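Local coordinates for flagellar hook-associated protein 3 (PDB 5ZIY) that probably forms part of the junction that joins the flagellar hook to the filament, at residues Leu105-Asp110 with Ala138-Val143; Asn40-Val45 with Ile177-Glu182; Lys47-Ala52 with Glu167-Asn172; Gln54-Ala59 with Glu152-Gly157. All blocks are in the same frame, centred on the assembly; numbering follows the deposited sequence.

Contact 1. Residues Leu105-Asp110 with Ala138-Val143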
loop_
_atom_site.group_PDB
_atom_site.type_symbol
_atom_site.label_atom_id
_atom_site.label_comp_id
_atom_site.label_asym_id
_atom_site.label_seq_id
_atom_site.Cartn_x
_atom_site.Cartn_y
_atom_site.Cartn_z
ATOM N N LEU A 105 12.399 -1.967 -10.333
ATOM C CA LEU A 105 11.790 -1.250 -9.251
ATOM C C LEU A 105 10.716 -0.310 -9.843
ATOM O O LEU A 105 10.978 0.406 -10.802
ATOM C CB LEU A 105 12.843 -0.458 -8.479
ATOM C CG LEU A 105 13.901 -1.212 -7.628
ATOM C CD1 LEU A 105 14.817 -0.181 -6.946
ATOM C CD2 LEU A 105 13.292 -2.142 -6.593
ATOM N N PRO A 106 9.512 -0.284 -9.253
ATOM C CA PRO A 106 8.465 0.478 -9.903
ATOM C C PRO A 106 8.581 1.997 -9.764
ATOM O O PRO A 106 8.057 2.718 -10.628
ATOM C CB PRO A 106 7.202 -0.044 -9.241
ATOM C CG PRO A 106 7.620 -0.625 -8.020
ATOM C CD PRO A 106 8.955 -1.173 -8.225
ATOM N N PHE A 107 9.236 2.474 -8.701
ATOM C CA PHE A 107 9.445 3.902 -8.562
ATOM C C PHE A 107 10.895 4.290 -8.423
ATOM O O PHE A 107 11.641 3.670 -7.666
ATOM C CB PHE A 107 8.683 4.455 -7.377
ATOM C CG PHE A 107 7.223 4.234 -7.474
ATOM C CD1 PHE A 107 6.667 3.041 -7.106
ATOM C CD2 PHE A 107 6.389 5.214 -7.976
ATOM C CE1 PHE A 107 5.329 2.822 -7.212
ATOM C CE2 PHE A 107 5.052 4.979 -8.074
ATOM C CZ PHE A 107 4.535 3.780 -7.703
ATOM N N THR A 108 11.256 5.363 -9.131
ATOM C CA THR A 108 12.541 6.047 -8.940
ATOM C C THR A 108 12.470 7.103 -7.857
ATOM O O THR A 108 11.402 7.521 -7.428
ATOM C CB THR A 108 13.028 6.718 -10.249
ATOM O OG1 THR A 108 12.273 7.903 -10.505
ATOM C CG2 THR A 108 12.859 5.792 -11.406
ATOM N N GLU A 109 13.638 7.583 -7.440
ATOM C CA GLU A 109 13.728 8.712 -6.501
ATOM C C GLU A 109 13.103 9.978 -7.023
ATOM O O GLU A 109 12.868 10.883 -6.262
ATOM C CB GLU A 109 15.198 9.034 -6.213
ATOM N N ASP A 110 12.913 10.084 -8.336
ATOM C CA ASP A 110 12.215 11.218 -8.928
ATOM C C ASP A 110 10.702 11.023 -8.971
ATOM O O ASP A 110 9.981 11.903 -9.414
ATOM C CB ASP A 110 12.692 11.443 -10.374
ATOM C CG ASP A 110 14.191 11.581 -10.485
ATOM O OD1 ASP A 110 14.816 12.159 -9.567
ATOM O OD2 ASP A 110 14.751 11.098 -11.499
ATOM N N ALA A 138 -0.607 6.549 -10.012
ATOM C CA ALA A 138 -1.476 7.682 -9.691
ATOM C C ALA A 138 -1.510 7.992 -8.197
ATOM O O ALA A 138 -1.745 9.119 -7.807
ATOM C CB ALA A 138 -2.927 7.471 -10.264
ATOM N N LEU A 139 -1.268 6.991 -7.360
ATOM C CA LEU A 139 -1.339 7.164 -5.920
ATOM C C LEU A 139 -0.017 7.712 -5.389
ATOM O O LEU A 139 -0.001 8.553 -4.493
ATOM C CB LEU A 139 -1.643 5.811 -5.272
ATOM C CG LEU A 139 -1.828 5.721 -3.755
ATOM C CD1 LEU A 139 -3.245 6.202 -3.331
ATOM C CD2 LEU A 139 -1.516 4.294 -3.325
ATOM N N LEU A 140 1.101 7.221 -5.936
ATOM C CA LEU A 140 2.432 7.436 -5.302
ATOM C C LEU A 140 3.404 8.288 -6.109
ATOM O O LEU A 140 4.272 8.950 -5.523
ATOM C CB LEU A 140 3.077 6.094 -4.944
ATOM C CG LEU A 140 2.364 5.337 -3.825
ATOM C CD1 LEU A 140 2.853 3.902 -3.771
ATOM C CD2 LEU A 140 2.530 5.999 -2.425
ATOM N N SER A 141 3.262 8.346 -7.432
ATOM C CA SER A 141 4.102 9.281 -8.170
ATOM C C SER A 141 3.936 10.702 -7.665
ATOM O O SER A 141 4.918 11.407 -7.486
ATOM C CB SER A 141 3.887 9.203 -9.693
ATOM O OG SER A 141 4.459 8.019 -10.139
ATOM N N PRO A 142 2.701 11.125 -7.374
ATOM C CA PRO A 142 2.683 12.531 -6.959
ATOM C C PRO A 142 3.153 12.727 -5.512
ATOM O O PRO A 142 3.675 13.801 -5.182
ATOM C CB PRO A 142 1.203 12.986 -7.180
ATOM C CG PRO A 142 0.514 11.903 -7.890
ATOM C CD PRO A 142 1.351 10.611 -7.668
ATOM N N VAL A 143 2.990 11.708 -4.669
ATOM C CA VAL A 143 3.539 11.730 -3.344
ATOM C C VAL A 143 5.010 12.009 -3.386
ATOM O O VAL A 143 5.490 12.920 -2.721
ATOM C CB VAL A 143 3.311 10.415 -2.610
ATOM C CG1 VAL A 143 4.094 10.387 -1.317
ATOM C CG2 VAL A 143 1.838 10.270 -2.319
#

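Contact 2. Residues Asn40-Val45 with Ile177-Glu182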
loop_
_atom_site.group_PDB
_atom_site.type_symbol
_atom_site.label_atom_id
_atom_site.label_comp_id
_atom_site.label_asym_id
_atom_site.label_seq_id
_atom_site.Cartn_x
_atom_site.Cartn_y
_atom_site.Cartn_z
ATOM N N ASN A 40 0.307 -2.024 6.032
ATOM C CA ASN A 40 1.451 -1.596 6.824
ATOM C C ASN A 40 2.317 -0.602 6.034
ATOM O O ASN A 40 2.807 0.358 6.602
ATOM C CB ASN A 40 2.302 -2.807 7.278
ATOM C CG ASN A 40 1.655 -3.621 8.410
ATOM O OD1 ASN A 40 0.626 -3.241 8.985
ATOM N ND2 ASN A 40 2.290 -4.749 8.758
ATOM N N THR A 41 2.493 -0.839 4.728
ATOM C CA THR A 41 3.228 0.055 3.843
ATOM C C THR A 41 2.514 1.405 3.729
ATOM O O THR A 41 3.131 2.476 3.856
ATOM C CB THR A 41 3.395 -0.610 2.464
ATOM O OG1 THR A 41 4.035 -1.879 2.663
ATOM C CG2 THR A 41 4.205 0.235 1.489
ATOM N N LEU A 42 1.205 1.365 3.552
ATOM C CA LEU A 42 0.393 2.585 3.507
ATOM C C LEU A 42 0.457 3.396 4.790
ATOM O O LEU A 42 0.516 4.647 4.721
ATOM C CB LEU A 42 -1.074 2.267 3.128
ATOM C CG LEU A 42 -1.207 1.855 1.659
ATOM C CD1 LEU A 42 -2.482 1.073 1.463
ATOM C CD2 LEU A 42 -1.126 3.088 0.638
ATOM N N GLN A 43 0.458 2.714 5.939
ATOM C CA GLN A 43 0.550 3.400 7.241
ATOM C C GLN A 43 1.943 4.032 7.401
ATOM O O GLN A 43 2.084 5.123 7.928
ATOM C CB GLN A 43 0.179 2.498 8.439
ATOM C CG GLN A 43 -1.195 1.760 8.324
ATOM C CD GLN A 43 -2.370 2.354 9.090
ATOM O OE1 GLN A 43 -3.294 1.598 9.492
ATOM N NE2 GLN A 43 -2.368 3.695 9.318
ATOM N N GLY A 44 2.965 3.367 6.887
ATOM C CA GLY A 44 4.288 3.880 6.912
ATOM C C GLY A 44 4.390 5.136 6.053
ATOM O O GLY A 44 5.084 6.072 6.446
ATOM N N VAL A 45 3.707 5.159 4.899
ATOM C CA VAL A 45 3.640 6.361 4.075
ATOM C C VAL A 45 2.860 7.478 4.786
ATOM O O VAL A 45 3.329 8.593 4.827
ATOM C CB VAL A 45 3.063 6.090 2.673
ATOM C CG1 VAL A 45 3.013 7.418 1.823
ATOM C CG2 VAL A 45 3.922 4.982 1.898
ATOM N N ILE A 177 -4.659 8.100 2.688
ATOM C CA ILE A 177 -5.651 7.725 3.725
ATOM C C ILE A 177 -6.841 6.961 3.096
ATOM O O ILE A 177 -7.251 5.939 3.598
ATOM C CB ILE A 177 -6.169 8.933 4.479
ATOM C CG1 ILE A 177 -5.040 9.587 5.296
ATOM C CG2 ILE A 177 -7.389 8.556 5.373
ATOM C CD1 ILE A 177 -5.424 10.983 5.890
ATOM N N ASN A 178 -7.412 7.488 2.019
ATOM C CA ASN A 178 -8.513 6.793 1.352
ATOM C C ASN A 178 -8.090 5.395 0.896
ATOM O O ASN A 178 -8.871 4.438 1.016
ATOM C CB ASN A 178 -9.056 7.580 0.160
ATOM C CG ASN A 178 -9.721 8.888 0.573
ATOM O OD1 ASN A 178 -10.136 9.041 1.713
ATOM N ND2 ASN A 178 -9.803 9.847 -0.357
ATOM N N ARG A 179 -6.873 5.237 0.374
ATOM C CA ARG A 179 -6.458 3.864 -0.001
ATOM C C ARG A 179 -6.324 2.955 1.233
ATOM O O ARG A 179 -6.644 1.749 1.184
ATOM C CB ARG A 179 -5.154 3.850 -0.796
ATOM C CG ARG A 179 -4.717 2.448 -1.268
ATOM C CD ARG A 179 -5.713 1.835 -2.248
ATOM N NE ARG A 179 -5.829 2.601 -3.488
ATOM C CZ ARG A 179 -5.063 2.451 -4.581
ATOM N NH1 ARG A 179 -4.080 1.531 -4.612
ATOM N NH2 ARG A 179 -5.292 3.216 -5.667
ATOM N N THR A 180 -5.808 3.501 2.318
ATOM C CA THR A 180 -5.631 2.727 3.526
ATOM C C THR A 180 -6.998 2.210 3.967
ATOM O O THR A 180 -7.125 1.066 4.378
ATOM C CB THR A 180 -5.005 3.578 4.632
ATOM O OG1 THR A 180 -3.724 4.018 4.179
ATOM C CG2 THR A 180 -4.825 2.779 5.905
ATOM N N THR A 181 -8.018 3.036 3.820
ATOM C CA THR A 181 -9.361 2.686 4.216
ATOM C C THR A 181 -9.978 1.610 3.320
ATOM O O THR A 181 -10.598 0.660 3.828
ATOM C CB THR A 181 -10.233 3.923 4.200
ATOM O OG1 THR A 181 -9.819 4.754 5.288
ATOM C CG2 THR A 181 -11.715 3.554 4.390
ATOM N N GLU A 182 -9.793 1.757 2.004
ATOM C CA GLU A 182 -10.215 0.739 1.055
ATOM C C GLU A 182 -9.504 -0.590 1.364
ATOM O O GLU A 182 -10.124 -1.645 1.353
ATOM C CB GLU A 182 -9.969 1.197 -0.390
ATOM C CG GLU A 182 -10.284 0.127 -1.451
ATOM C CD GLU A 182 -9.941 0.520 -2.927
ATOM O OE1 GLU A 182 -9.413 1.643 -3.214
ATOM O OE2 GLU A 182 -10.227 -0.330 -3.813
#

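Contact 3. Residues Lys47-Ala52 with Glu167-Asn172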
loop_
_atom_site.group_PDB
_atom_site.type_symbol
_atom_site.label_atom_id
_atom_site.label_comp_id
_atom_site.label_asym_id
_atom_site.label_seq_id
_atom_site.Cartn_x
_atom_site.Cartn_y
_atom_site.Cartn_z
ATOM N N LYS A 47 2.498 8.083 7.917
ATOM C CA LYS A 47 3.372 8.586 8.984
ATOM C C LYS A 47 4.452 9.495 8.401
ATOM O O LYS A 47 4.754 10.561 8.962
ATOM C CB LYS A 47 4.047 7.370 9.641
ATOM C CG LYS A 47 4.218 7.384 11.086
ATOM C CD LYS A 47 4.155 5.937 11.623
ATOM C CE LYS A 47 4.789 5.831 13.004
ATOM N NZ LYS A 47 4.893 4.407 13.425
ATOM N N SER A 48 5.050 9.071 7.272
ATOM C CA SER A 48 6.046 9.891 6.622
ATOM C C SER A 48 5.479 11.260 6.141
ATOM O O SER A 48 6.103 12.319 6.295
ATOM C CB SER A 48 6.664 9.125 5.437
ATOM O OG SER A 48 7.383 7.997 5.926
ATOM N N LEU A 49 4.295 11.244 5.550
ATOM C CA LEU A 49 3.749 12.473 4.962
ATOM C C LEU A 49 3.317 13.415 6.074
ATOM O O LEU A 49 3.481 14.622 5.975
ATOM C CB LEU A 49 2.616 12.185 3.971
ATOM C CG LEU A 49 3.076 11.399 2.746
ATOM C CD1 LEU A 49 1.895 11.289 1.752
ATOM C CD2 LEU A 49 4.321 12.030 2.048
ATOM N N THR A 50 2.794 12.829 7.145
ATOM C CA THR A 50 2.473 13.547 8.365
ATOM C C THR A 50 3.683 14.300 8.872
ATOM O O THR A 50 3.602 15.484 9.149
ATOM C CB THR A 50 1.960 12.567 9.465
ATOM O OG1 THR A 50 0.686 12.060 9.066
ATOM C CG2 THR A 50 1.841 13.272 10.830
ATOM N N ARG A 51 4.813 13.615 8.976
ATOM C CA ARG A 51 6.047 14.256 9.427
ATOM C C ARG A 51 6.517 15.326 8.442
ATOM O O ARG A 51 6.983 16.366 8.849
ATOM C CB ARG A 51 7.128 13.200 9.676
ATOM C CG ARG A 51 8.508 13.737 10.083
ATOM C CD ARG A 51 8.572 14.246 11.486
ATOM N NE ARG A 51 9.924 14.695 11.836
ATOM C CZ ARG A 51 10.205 15.573 12.796
ATOM N NH1 ARG A 51 9.227 16.110 13.516
ATOM N NH2 ARG A 51 11.464 15.938 13.025
ATOM N N ALA A 52 6.361 15.058 7.148
ATOM C CA ALA A 52 6.712 16.027 6.086
ATOM C C ALA A 52 5.898 17.287 6.233
ATOM O O ALA A 52 6.453 18.382 6.113
ATOM C CB ALA A 52 6.498 15.427 4.678
ATOM N N GLU A 167 0.008 22.264 0.534
ATOM C CA GLU A 167 -1.326 21.844 0.062
ATOM C C GLU A 167 -1.242 20.603 -0.813
ATOM O O GLU A 167 -2.083 19.721 -0.701
ATOM C CB GLU A 167 -2.060 22.973 -0.691
ATOM C CG GLU A 167 -3.168 23.657 0.123
ATOM C CD GLU A 167 -4.412 22.776 0.382
ATOM O OE1 GLU A 167 -4.686 21.832 -0.390
ATOM O OE2 GLU A 167 -5.144 23.059 1.357
ATOM N N GLU A 168 -0.248 20.552 -1.699
ATOM C CA GLU A 168 -0.037 19.352 -2.531
ATOM C C GLU A 168 0.132 18.107 -1.655
ATOM O O GLU A 168 -0.484 17.066 -1.916
ATOM C CB GLU A 168 1.198 19.462 -3.416
ATOM C CG GLU A 168 0.970 20.146 -4.753
ATOM C CD GLU A 168 2.161 19.980 -5.678
ATOM O OE1 GLU A 168 3.139 19.280 -5.310
ATOM O OE2 GLU A 168 2.122 20.563 -6.778
ATOM N N ASN A 169 0.970 18.220 -0.627
ATOM C CA ASN A 169 1.188 17.088 0.284
ATOM C C ASN A 169 -0.080 16.714 1.052
ATOM O O ASN A 169 -0.297 15.524 1.323
ATOM C CB ASN A 169 2.363 17.344 1.246
ATOM C CG ASN A 169 2.656 16.145 2.144
ATOM O OD1 ASN A 169 3.054 15.095 1.649
ATOM N ND2 ASN A 169 2.480 16.298 3.450
ATOM N N LYS A 170 -0.908 17.695 1.412
ATOM C CA LYS A 170 -2.169 17.386 2.089
ATOM C C LYS A 170 -3.094 16.560 1.176
ATOM O O LYS A 170 -3.641 15.558 1.604
ATOM C CB LYS A 170 -2.903 18.650 2.580
ATOM C CG LYS A 170 -2.280 19.329 3.805
ATOM C CD LYS A 170 -3.247 20.325 4.461
ATOM C CE LYS A 170 -2.754 20.844 5.826
ATOM N NZ LYS A 170 -2.117 22.179 5.709
ATOM N N GLN A 171 -3.270 16.988 -0.068
ATOM C CA GLN A 171 -4.060 16.223 -1.058
ATOM C C GLN A 171 -3.488 14.847 -1.365
ATOM O O GLN A 171 -4.233 13.885 -1.513
ATOM C CB GLN A 171 -4.202 17.010 -2.353
ATOM C CG GLN A 171 -5.102 18.228 -2.190
ATOM C CD GLN A 171 -5.132 19.090 -3.427
ATOM O OE1 GLN A 171 -4.248 18.994 -4.282
ATOM N NE2 GLN A 171 -6.144 19.953 -3.530
ATOM N N ASN A 172 -2.167 14.737 -1.433
ATOM C CA ASN A 172 -1.538 13.425 -1.602
ATOM C C ASN A 172 -1.822 12.499 -0.428
ATOM O O ASN A 172 -2.197 11.357 -0.619
ATOM C CB ASN A 172 -0.037 13.569 -1.771
ATOM C CG ASN A 172 0.351 14.335 -3.016
ATOM O OD1 ASN A 172 -0.400 14.402 -3.986
ATOM N ND2 ASN A 172 1.565 14.894 -2.998
#

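Contact 4. Residues Gln54-Ala59 with Glu152-Gly157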
loop_
_atom_site.group_PDB
_atom_site.type_symbol
_atom_site.label_atom_id
_atom_site.label_comp_id
_atom_site.label_asym_id
_atom_site.label_seq_id
_atom_site.Cartn_x
_atom_site.Cartn_y
_atom_site.Cartn_z
ATOM N N GLN A 54 4.423 18.399 9.041
ATOM C CA GLN A 54 4.884 19.042 10.273
ATOM C C GLN A 54 6.161 19.887 10.059
ATOM O O GLN A 54 6.212 21.046 10.448
ATOM C CB GLN A 54 5.085 17.978 11.373
ATOM C CG GLN A 54 3.765 17.268 11.828
ATOM C CD GLN A 54 3.974 16.109 12.838
ATOM O OE1 GLN A 54 4.635 15.097 12.541
ATOM N NE2 GLN A 54 3.372 16.241 14.009
ATOM N N LEU A 55 7.167 19.295 9.419
ATOM C CA LEU A 55 8.454 19.954 9.113
ATOM C C LEU A 55 8.321 21.134 8.135
ATOM O O LEU A 55 9.163 22.035 8.114
ATOM C CB LEU A 55 9.412 18.938 8.456
ATOM C CG LEU A 55 9.952 17.776 9.283
ATOM C CD1 LEU A 55 10.735 16.817 8.374
ATOM C CD2 LEU A 55 10.796 18.266 10.469
ATOM N N THR A 56 7.314 21.064 7.270
ATOM C CA THR A 56 7.046 22.111 6.331
ATOM C C THR A 56 6.304 23.272 7.008
ATOM O O THR A 56 6.488 24.410 6.626
ATOM C CB THR A 56 6.294 21.594 5.094
ATOM O OG1 THR A 56 7.051 20.527 4.475
ATOM C CG2 THR A 56 6.133 22.711 4.101
ATOM N N VAL A 57 5.480 22.976 8.006
ATOM C CA VAL A 57 4.893 24.006 8.848
ATOM C C VAL A 57 6.032 24.738 9.603
ATOM O O VAL A 57 6.070 25.983 9.623
ATOM C CB VAL A 57 3.787 23.408 9.789
ATOM C CG1 VAL A 57 3.390 24.378 10.902
ATOM C CG2 VAL A 57 2.547 22.997 8.977
ATOM N N GLN A 58 6.984 23.987 10.172
ATOM C CA GLN A 58 8.163 24.592 10.833
ATOM C C GLN A 58 8.860 25.539 9.867
ATOM O O GLN A 58 9.151 26.678 10.211
ATOM C CB GLN A 58 9.176 23.538 11.306
ATOM C CG GLN A 58 8.779 22.823 12.574
ATOM C CD GLN A 58 9.743 21.704 12.983
ATOM O OE1 GLN A 58 10.866 21.600 12.468
ATOM N NE2 GLN A 58 9.311 20.884 13.934
ATOM N N ALA A 59 9.123 25.050 8.659
ATOM C CA ALA A 59 9.788 25.837 7.609
ATOM C C ALA A 59 9.058 27.150 7.268
ATOM O O ALA A 59 9.673 28.179 7.033
ATOM C CB ALA A 59 9.930 24.981 6.361
ATOM N N GLU A 152 14.074 20.016 -2.143
ATOM C CA GLU A 152 14.820 21.025 -2.883
ATOM C C GLU A 152 14.448 22.469 -2.508
ATOM O O GLU A 152 15.339 23.307 -2.377
ATOM C CB GLU A 152 14.696 20.788 -4.401
ATOM N N ALA A 153 13.156 22.758 -2.367
ATOM C CA ALA A 153 12.699 24.103 -1.947
ATOM C C ALA A 153 13.326 24.499 -0.619
ATOM O O ALA A 153 13.825 25.609 -0.433
ATOM C CB ALA A 153 11.177 24.188 -1.860
ATOM N N MET A 154 13.378 23.552 0.281
ATOM C CA MET A 154 13.934 23.847 1.572
ATOM C C MET A 154 15.439 24.037 1.506
ATOM O O MET A 154 15.945 25.054 1.996
ATOM C CB MET A 154 13.514 22.786 2.566
ATOM C CG MET A 154 12.060 22.993 2.931
ATOM S SD MET A 154 11.407 21.829 4.109
ATOM C CE MET A 154 9.689 22.348 4.160
ATOM N N GLN A 155 16.166 23.119 0.889
ATOM C CA GLN A 155 17.605 23.291 0.927
ATOM C C GLN A 155 18.153 24.385 0.018
ATOM O O GLN A 155 19.320 24.715 0.116
ATOM C CB GLN A 155 18.386 21.995 0.843
ATOM C CG GLN A 155 18.162 21.065 -0.293
ATOM C CD GLN A 155 18.506 19.652 0.157
ATOM O OE1 GLN A 155 19.511 19.455 0.836
ATOM N NE2 GLN A 155 17.679 18.675 -0.206
ATOM N N ASN A 156 17.294 24.985 -0.797
ATOM C CA ASN A 156 17.664 26.144 -1.603
ATOM C C ASN A 156 17.046 27.430 -1.073
ATOM O O ASN A 156 17.057 28.457 -1.743
ATOM C CB ASN A 156 17.258 25.890 -3.050
ATOM C CG ASN A 156 17.936 24.675 -3.613
ATOM O OD1 ASN A 156 19.000 24.270 -3.129
ATOM N ND2 ASN A 156 17.335 24.070 -4.626
ATOM N N GLY A 157 16.501 27.356 0.136
ATOM C CA GLY A 157 15.864 28.508 0.787
ATOM C C GLY A 157 14.733 29.134 -0.012
ATOM O O GLY A 157 14.535 30.345 0.051
#

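Contact 1. Residues Leu105-Asp110 with Ala138-Val143
The phenyl ring of Phe107 is the one flat group here, and helix 137-155 meets it through two residues. Ser141 OG lies at the ring edge, near its plane, 3.7 Å from Phe107 CE2. The CB of Leu140 comes in obliquely, 3.9 Å from both CE2 and CZ of Phe107, and the two side chains cross at about a right angle. Elsewhere round the ring, Tyr113 packs edge-to-face with Phe107, and Ala87 of helix 67-87 touches both Phe107 and Leu140. The phenyl group is delivered by a chi1 of -59°, which sets CG anti to the carbonyl carbon. Phe107 CA and Ser141 CA are 7.6 Å apart, and the ring spans the gap. The long connection between strands 94-95 and 120-123 is in this way anchored on the helical part of the molecule by the ring of Phe107, buried together with Leu140 and Ser141. Ser141 OG offers the ring no polar bond; its hydrogen bond goes to Gly111 O, further along the same loop. The backbone N of Phe107 is hydrogen-bonded to Asn88 OD1.

Contact 2. Residues Asn40-Val45 with Ile177-Glu182
Leu42 and Thr180 meet where the long helices 8-60 and 162-204 pack as an antiparallel pair in the helical body of FlgL. The short segments run at 158° to each other with their axes 9.6 Å apart at closest approach, and Leu42 CA lies 6.0 Å from Thr180 CA. In the first shell, Thr180 OG1 sits 3.3 Å from Leu42 CB, the two side chains sliding past each other in opposite directions. Both methyls of Leu42 lie against Arg179 CG, with Leu42 CD1 the nearer at 3.8 Å, so the arginine contributes its aliphatic stem. On the outer flank the amide end of Gln43 rests against the threonine methyl, with Gln43 CD 4.0 Å from Thr180 CG2.

Thr180 OG1 is hydrogen-bonded to Ile176 O, one turn earlier in its own helix, consistent with a fixed rotation in which CG2 faces Gln43. Phe97 and Val183 also touch Leu42 and extend the apolar patch. Arg179 starts toward helix 8-60 but bends at chi2 and chi3 (64° and 63°), carrying its guanidinium group away. There it lies close to the like-charged Arg134, and Arg179 NE forms a long salt bridge of 3.7 Å with Glu182 OE1, which stands well out of the guanidinium plane, so the attraction is between charges, with no N-H directed at the oxygen.

Contact 3. Residues Lys47-Ala52 with Glu167-Asn172
Asn169 and Leu49 form the tight part of this contact, and the asparagine amide uses both of its ends. Its ND2 donates to the backbone O of Leu49 over 3.2 Å, with an N-H...O angle of 154°. The acceptor lies nearly in the amide plane, whereas the donor stands above the carbonyl plane, 42° out of it. The other end, OD1, is pressed against the leucine side chain, 3.3 Å from Leu49 CD2 and 3.7 Å from Leu49 CB. A chi1 of -177°, with CG anti to the backbone N, extends the amide across the groove to helix 8-60.

Packing is looser one turn further along each helix: Ala52 CB is 4.3 Å from Asn169 ND2, and Leu49 CD1 comes no nearer to Asn172 than 4.5 Å, at its carbonyl C. Val143 and Leu147 of helix 137-155 close over Leu49, while on the exposed side Lys170, like Asn169, touches Asp53 of helix 8-60. The segments belong to a nearly antiparallel helix pair, with axes 10.1 Å apart. The hydrogen bond ties the side chain of one helix to the backbone of the other, and it fixes which way round the buried amide sits.

Contact 4. Residues Gln54-Ala59 with Glu152-Gly157
A single methyl group, Met154 CE, makes nearly the whole of this contact, and it is unusually tightly placed. It lies 3.4 Å from Ala59 CB, closer than usual van der Waals contact between carbons, and 3.2 Å from Thr56 OG1. The same methyl is 3.6 Å from Thr56 CG2 and 4.0 Å from Leu55 O, so it is lodged against one turn of helix 8-60. Met154 reaches this far because its chain is extended beyond CG, with chi2 -179° and chi3 -176°; the sulfur stays farther back, 4.1 Å from Ala59 CB. The side chain meets Thr56 at about a right angle, and the methyl lies beside an oxygen, Thr56 OG1, whose hydrogen bond goes to Ala52 O. Leu162 of helix 162-204 touches Thr56, Ala59 and Met154, and Ile72 of helix 67-87 also reaches Met154, so all four long helices supply side chains around the methionine. Just beyond it, helix 137-155 ends: Gly157, at positive phi (57°), is the C' residue of a Schellman motif, with Gly157 N bonded to Met154 O and Asp158 N to Ala153 O. The arrangement is that of an apolar core at one end of a four-helix bundle.

In the fold
Contacts 2, 3 and 4 follow one another along helix 8-60, with centres about 13 Å apart from 2 to 3 and again from 3 to 4. The first two pair it with helix 162-204, the last with helix 137-155. Contact 1 uses the other part of helix 137-155, about 21 Å from contact 4 between centres, and adds the loop before strand 120-123. In sequence the contacts are nested: 2 encloses 3, 3 encloses 4, and 4 encloses 1. Contact 1 touches both helix-pair contacts, through Leu139 with Leu42 and Arg179, and Val143 with Leu49. The chain thus folds back on itself as an elongated helical body, with N-terminal and C-terminal helices side by side.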